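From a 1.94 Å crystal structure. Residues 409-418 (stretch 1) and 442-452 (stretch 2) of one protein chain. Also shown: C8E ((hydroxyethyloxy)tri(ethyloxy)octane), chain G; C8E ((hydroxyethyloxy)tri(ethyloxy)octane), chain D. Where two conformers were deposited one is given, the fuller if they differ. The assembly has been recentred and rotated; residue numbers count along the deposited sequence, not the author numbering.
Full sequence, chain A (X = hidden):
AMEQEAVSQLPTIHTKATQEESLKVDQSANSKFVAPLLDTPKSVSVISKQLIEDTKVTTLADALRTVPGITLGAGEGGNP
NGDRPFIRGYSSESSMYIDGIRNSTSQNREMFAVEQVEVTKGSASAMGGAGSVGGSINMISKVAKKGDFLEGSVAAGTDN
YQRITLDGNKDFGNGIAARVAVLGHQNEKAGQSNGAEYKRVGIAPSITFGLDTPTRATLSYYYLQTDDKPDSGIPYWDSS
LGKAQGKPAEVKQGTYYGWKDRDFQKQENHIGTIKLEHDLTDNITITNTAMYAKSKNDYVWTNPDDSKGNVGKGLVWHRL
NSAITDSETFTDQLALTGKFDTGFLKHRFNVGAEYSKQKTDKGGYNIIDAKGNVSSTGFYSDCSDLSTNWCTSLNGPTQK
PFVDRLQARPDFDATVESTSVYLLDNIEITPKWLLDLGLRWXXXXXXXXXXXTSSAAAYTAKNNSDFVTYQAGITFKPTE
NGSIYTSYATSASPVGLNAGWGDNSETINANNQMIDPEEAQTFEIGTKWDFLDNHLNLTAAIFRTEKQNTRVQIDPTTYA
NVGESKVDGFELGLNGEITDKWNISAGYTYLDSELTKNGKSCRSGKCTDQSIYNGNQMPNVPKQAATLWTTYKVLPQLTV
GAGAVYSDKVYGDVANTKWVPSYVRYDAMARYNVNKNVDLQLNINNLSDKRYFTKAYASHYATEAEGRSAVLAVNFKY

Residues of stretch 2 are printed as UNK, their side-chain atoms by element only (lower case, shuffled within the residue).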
# COMPACT_ATOMS: atom_id res chain seq x y z
N ARG A 409 -7.15 4.82 26.73
CA ARG A 409 -7.56 6.21 26.88
C ARG A 409 -8.23 6.63 25.55
O ARG A 409 -7.59 6.53 24.51
CB ARG A 409 -6.33 7.09 27.10
CG ARG A 409 -6.58 8.59 27.21
CD ARG A 409 -5.35 9.44 26.86
NE ARG A 409 -5.01 9.21 25.45
CZ ARG A 409 -3.95 8.55 25.01
NH1 ARG A 409 -3.01 8.12 25.84
NH2 ARG A 409 -3.82 8.35 23.71
N PRO A 410 -9.48 7.13 25.58
CA PRO A 410 -10.14 7.58 24.34
C PRO A 410 -9.65 8.96 23.94
O PRO A 410 -9.33 9.76 24.81
CB PRO A 410 -11.63 7.60 24.73
CG PRO A 410 -11.61 7.95 26.20
CD PRO A 410 -10.34 7.32 26.77
N ASP A 411 -9.55 9.24 22.64
CA ASP A 411 -9.04 10.53 22.16
C ASP A 411 -10.05 11.29 21.30
O ASP A 411 -10.31 12.48 21.55
CB ASP A 411 -7.73 10.37 21.38
CG ASP A 411 -6.60 9.85 22.24
OD1 ASP A 411 -6.39 10.39 23.35
OD2 ASP A 411 -5.93 8.89 21.81
N PHE A 412 -10.63 10.63 20.31
CA PHE A 412 -11.59 11.28 19.42
C PHE A 412 -12.39 10.29 18.63
O PHE A 412 -12.09 9.09 18.62
CB PHE A 412 -10.91 12.26 18.44
CG PHE A 412 -9.86 11.63 17.54
CD1 PHE A 412 -10.22 10.93 16.41
CD2 PHE A 412 -8.51 11.77 17.83
CE1 PHE A 412 -9.25 10.34 15.58
CE2 PHE A 412 -7.54 11.22 17.00
CZ PHE A 412 -7.90 10.50 15.88
N ASP A 413 -13.41 10.79 17.94
CA ASP A 413 -14.06 10.00 16.90
C ASP A 413 -14.09 10.80 15.62
O ASP A 413 -13.91 12.01 15.64
CB ASP A 413 -15.46 9.49 17.26
CG ASP A 413 -16.49 10.62 17.46
OD1 ASP A 413 -16.44 11.65 16.77
OD2 ASP A 413 -17.37 10.43 18.29
N ALA A 414 -14.34 10.12 14.51
CA ALA A 414 -14.29 10.75 13.18
C ALA A 414 -15.31 10.14 12.26
O ALA A 414 -15.46 8.95 12.21
CB ALA A 414 -12.91 10.60 12.57
N THR A 415 -15.95 10.99 11.46
CA THR A 415 -16.94 10.57 10.49
C THR A 415 -16.64 11.20 9.15
O THR A 415 -16.49 12.42 9.05
CB THR A 415 -18.34 10.97 10.96
OG1 THR A 415 -18.59 10.35 12.22
CG2 THR A 415 -19.41 10.52 9.96
N VAL A 416 -16.51 10.37 8.13
CA VAL A 416 -16.28 10.86 6.76
C VAL A 416 -17.43 10.36 5.90
O VAL A 416 -17.75 9.16 5.85
CB VAL A 416 -14.94 10.38 6.18
CG1 VAL A 416 -14.78 10.81 4.73
CG2 VAL A 416 -13.78 10.92 7.02
N GLU A 417 -18.06 11.30 5.21
CA GLU A 417 -19.17 10.99 4.34
C GLU A 417 -18.85 11.57 2.96
O GLU A 417 -18.45 12.74 2.84
CB GLU A 417 -20.45 11.59 4.90
CG GLU A 417 -21.71 11.15 4.15
CD GLU A 417 -22.99 11.52 4.90
OE1 GLU A 417 -22.97 12.53 5.61
OE2 GLU A 417 -23.99 10.80 4.79
N SER A 418 -19.05 10.77 1.92
CA SER A 418 -18.79 11.23 0.57
C SER A 418 -19.91 10.85 -0.37
O SER A 418 -20.65 9.89 -0.15
CB SER A 418 -17.49 10.65 0.05
OG SER A 418 -17.59 9.24 -0.10
N UNK A 442 -16.97 15.17 -6.69
CA UNK A 442 -16.99 14.60 -5.34
C UNK A 442 -17.47 15.64 -4.34
O UNK A 442 -17.08 16.82 -4.41
o UNK A 442 -15.61 11.78 -4.91
c UNK A 442 -15.22 12.80 -5.49
o UNK A 442 -14.55 12.76 -6.54
c UNK A 442 -15.59 14.14 -4.91
N UNK A 443 -18.30 15.20 -3.40
CA UNK A 443 -18.55 15.96 -2.20
C UNK A 443 -18.00 15.18 -1.02
O UNK A 443 -18.20 13.96 -0.91
c UNK A 443 -21.93 17.11 -0.67
n UNK A 443 -23.79 17.79 0.81
c UNK A 443 -20.06 16.17 -2.03
c UNK A 443 -22.32 17.81 0.63
c UNK A 443 -20.43 16.86 -0.73
N UNK A 444 -17.29 15.88 -0.14
CA UNK A 444 -16.55 15.23 0.94
C UNK A 444 -16.85 16.01 2.22
O UNK A 444 -16.77 17.24 2.26
c UNK A 444 -14.14 14.75 1.72
c UNK A 444 -15.05 15.25 0.61
c UNK A 444 -12.42 13.85 3.72
c UNK A 444 -12.77 15.19 3.66
c UNK A 444 -13.63 15.63 2.65
c UNK A 444 -12.91 12.97 2.78
c UNK A 444 -13.77 13.42 1.78
N UNK A 445 -17.17 15.29 3.27
CA UNK A 445 -17.24 15.89 4.59
C UNK A 445 -16.52 15.04 5.64
O UNK A 445 -16.74 13.83 5.74
c UNK A 445 -18.80 16.63 6.42
o UNK A 445 -21.00 17.58 6.39
c UNK A 445 -18.70 16.07 5.01
o UNK A 445 -20.58 15.97 7.80
c UNK A 445 -20.24 16.73 6.90
N UNK A 446 -15.64 15.68 6.41
CA UNK A 446 -14.95 15.00 7.50
C UNK A 446 -15.22 15.77 8.77
O UNK A 446 -15.05 16.99 8.82
c UNK A 446 -13.46 14.92 7.23
N UNK A 447 -15.67 15.05 9.79
CA UNK A 447 -15.91 15.66 11.09
C UNK A 447 -15.24 14.86 12.18
O UNK A 447 -15.44 13.65 12.27
o UNK A 447 -20.04 15.64 12.73
c UNK A 447 -19.26 16.59 12.84
o UNK A 447 -19.64 17.75 13.03
c UNK A 447 -17.42 15.70 11.36
c UNK A 447 -17.76 16.32 12.71
N UNK A 448 -14.50 15.53 13.04
CA UNK A 448 -13.80 14.86 14.10
C UNK A 448 -14.09 15.54 15.42
O UNK A 448 -13.90 16.74 15.54
c UNK A 448 -12.30 14.85 13.82
n UNK A 448 -9.63 13.52 13.89
c UNK A 448 -11.92 13.61 13.07
c UNK A 448 -10.43 13.40 12.86
o UNK A 448 -10.06 13.07 11.77
N UNK A 449 -14.56 14.76 16.39
CA UNK A 449 -14.87 15.25 17.74
C UNK A 449 -13.75 14.88 18.72
O UNK A 449 -13.54 13.70 19.02
c UNK A 449 -16.19 14.64 18.21
c UNK A 449 -17.35 15.01 17.29
n UNK A 449 -18.00 14.01 16.71
o UNK A 449 -17.63 16.19 17.07
N UNK A 450 -13.01 15.88 19.19
CA UNK A 450 -11.87 15.66 20.06
C UNK A 450 -12.26 15.84 21.53
O UNK A 450 -12.83 16.88 21.89
c UNK A 450 -10.16 17.13 16.05
c UNK A 450 -10.19 16.51 18.38
c UNK A 450 -10.77 16.65 19.76
c UNK A 450 -10.68 17.26 17.33
c UNK A 450 -8.62 15.47 16.86
c UNK A 450 -9.16 15.60 18.14
c UNK A 450 -9.12 16.24 15.81
N UNK A 451 -11.95 14.85 22.35
CA UNK A 451 -12.10 14.99 23.81
C UNK A 451 -11.12 16.00 24.34
O UNK A 451 -10.06 16.24 23.73
c UNK A 451 -14.34 12.87 24.53
c UNK A 451 -12.90 12.54 24.13
c UNK A 451 -12.46 11.22 24.76
c UNK A 451 -11.91 13.65 24.51
N UNK A 452 -11.46 16.61 25.48
CA UNK A 452 -10.55 17.51 26.18
C UNK A 452 -9.27 16.79 26.53
O UNK A 452 -9.27 15.60 26.83
c UNK A 452 -11.18 18.06 27.47
C1 C8E G . -13.14 7.30 21.35
C2 C8E G . -14.48 8.02 21.31
C3 C8E G . -14.31 9.50 21.61
C4 C8E G . -15.62 10.28 21.64
C5 C8E G . -15.47 11.68 21.05
C6 C8E G . -16.47 12.67 21.68
C7 C8E G . -17.87 12.61 21.08
C8 C8E G . -18.71 13.77 21.62
O9 C8E G . -19.39 14.44 20.56
C1 C8E D . -11.80 1.83 19.82
C2 C8E D . -11.10 3.03 20.43
C3 C8E D . -11.39 3.06 21.93
C4 C8E D . -10.13 3.27 22.74
C5 C8E D . -10.41 3.92 24.09
C6 C8E D . -11.39 3.12 24.93
C7 C8E D . -11.58 3.82 26.26
C8 C8E D . -11.57 2.85 27.43
O9 C8E D . -11.73 3.61 28.63
O HOH W 1 -8.57 14.36 22.47
O HOH W 2 -17.43 12.09 14.08
O HOH W 3 -19.28 13.66 8.48

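Position 442 carries four side-chain atoms, two carbons with two oxygens on the second, a short carboxylate that stays more than 5 Å from stretch 1; it is Asp442. At position 443 four carbons run in a row to a terminal nitrogen, all torsions t, and the end leads away from stretch 1. This is Lys443, whose contribution comes from its backbone: its O lies 3.2 Å from Ser418 CA in a CA-H...O contact.

Position 444 has one carbon followed by a ring of six carbons with nothing attached to its far end, which makes it Phe444. Its CE2 meets Val416 CG1 at 3.5 Å, an apolar contact on the face that Val416 shares with Ser418. Position 445 bears three carbons and two oxygens on the last, an extended carboxylate, hence Glu445. It is paired with Glu417 through two backbone hydrogen bonds, Glu417 N to Glu445 O and Glu445 N to Glu417 O, both 2.9 Å, while water 3 donates to Glu445 OE2 (2.7 Å) and to Thr415 O (3.1 Å).

A single carbon at position 446 identifies Ala446; its CB is 4.0 Å from Val416 CG2. Position 447 again shows three carbons ending in two oxygens, so it is Glu447. Its backbone pairs with Thr415: Thr415 N donates to Glu447 O at 2.8 Å, and Glu447 N to Thr415 O at 2.9 Å.

At position 448 the three carbons end in one oxygen and one nitrogen, an amide, and the residue is Gln448. Its CG packs 3.2 Å from Ala414 CB, and the chain then runs on so that NE2 lies over one face of the Phe412 ring, 3.6 Å from CE1 of Phe412. Position 449 has the shorter amide, two carbons with one oxygen and one nitrogen: Asn449. Its ND2 donates to Asp413 OD1 at 2.8 Å, adding a side-chain bond to the backbone pair formed by Asp413 N with Asn449 O (3.1 Å) and Asn449 N with Asp413 O (2.9 Å).

Position 450 is another carbon plus six-carbon ring, Phe450, with CD1 3.8 Å from Phe412 CB and the two rings oblique, their planes at 59°. Position 451 has four carbons forked at the second, which is Leu451. Its N donates to Asp411 O at 3.0 Å, and its CD1 reaches Pro410 CG at 3.7 Å; CD2 lies 3.6 Å from C6 of the chain G detergent. Position 452, one carbon and no contact with stretch 1, is Ala452.

The contact is an antiparallel ladder in which hydrogen-bonded pairs alternate with non-hydrogen-bonded ones; at Ala414, Val416, Ser418, Ala446 and Gln448 the CA makes a CA-H...O contact with the carbonyl of a residue adjacent to its partner, as from Ala414 CA to Glu447 O (3.2 Å), while Phe412 and Phe450 meet through their side chains. Phe412, Ala414, Val416 and Ser418 share one face with Phe444, Ala446, Gln448 and Phe450, where apolar packing dominates. Polar side chains line the other, where water 2 donates to Asp413 OD1 (2.9 Å) and Glu447 O (3.1 Å), linking the strands beyond their direct bonds.

Stretch 2 (442-452) DKFEAEQNFLA
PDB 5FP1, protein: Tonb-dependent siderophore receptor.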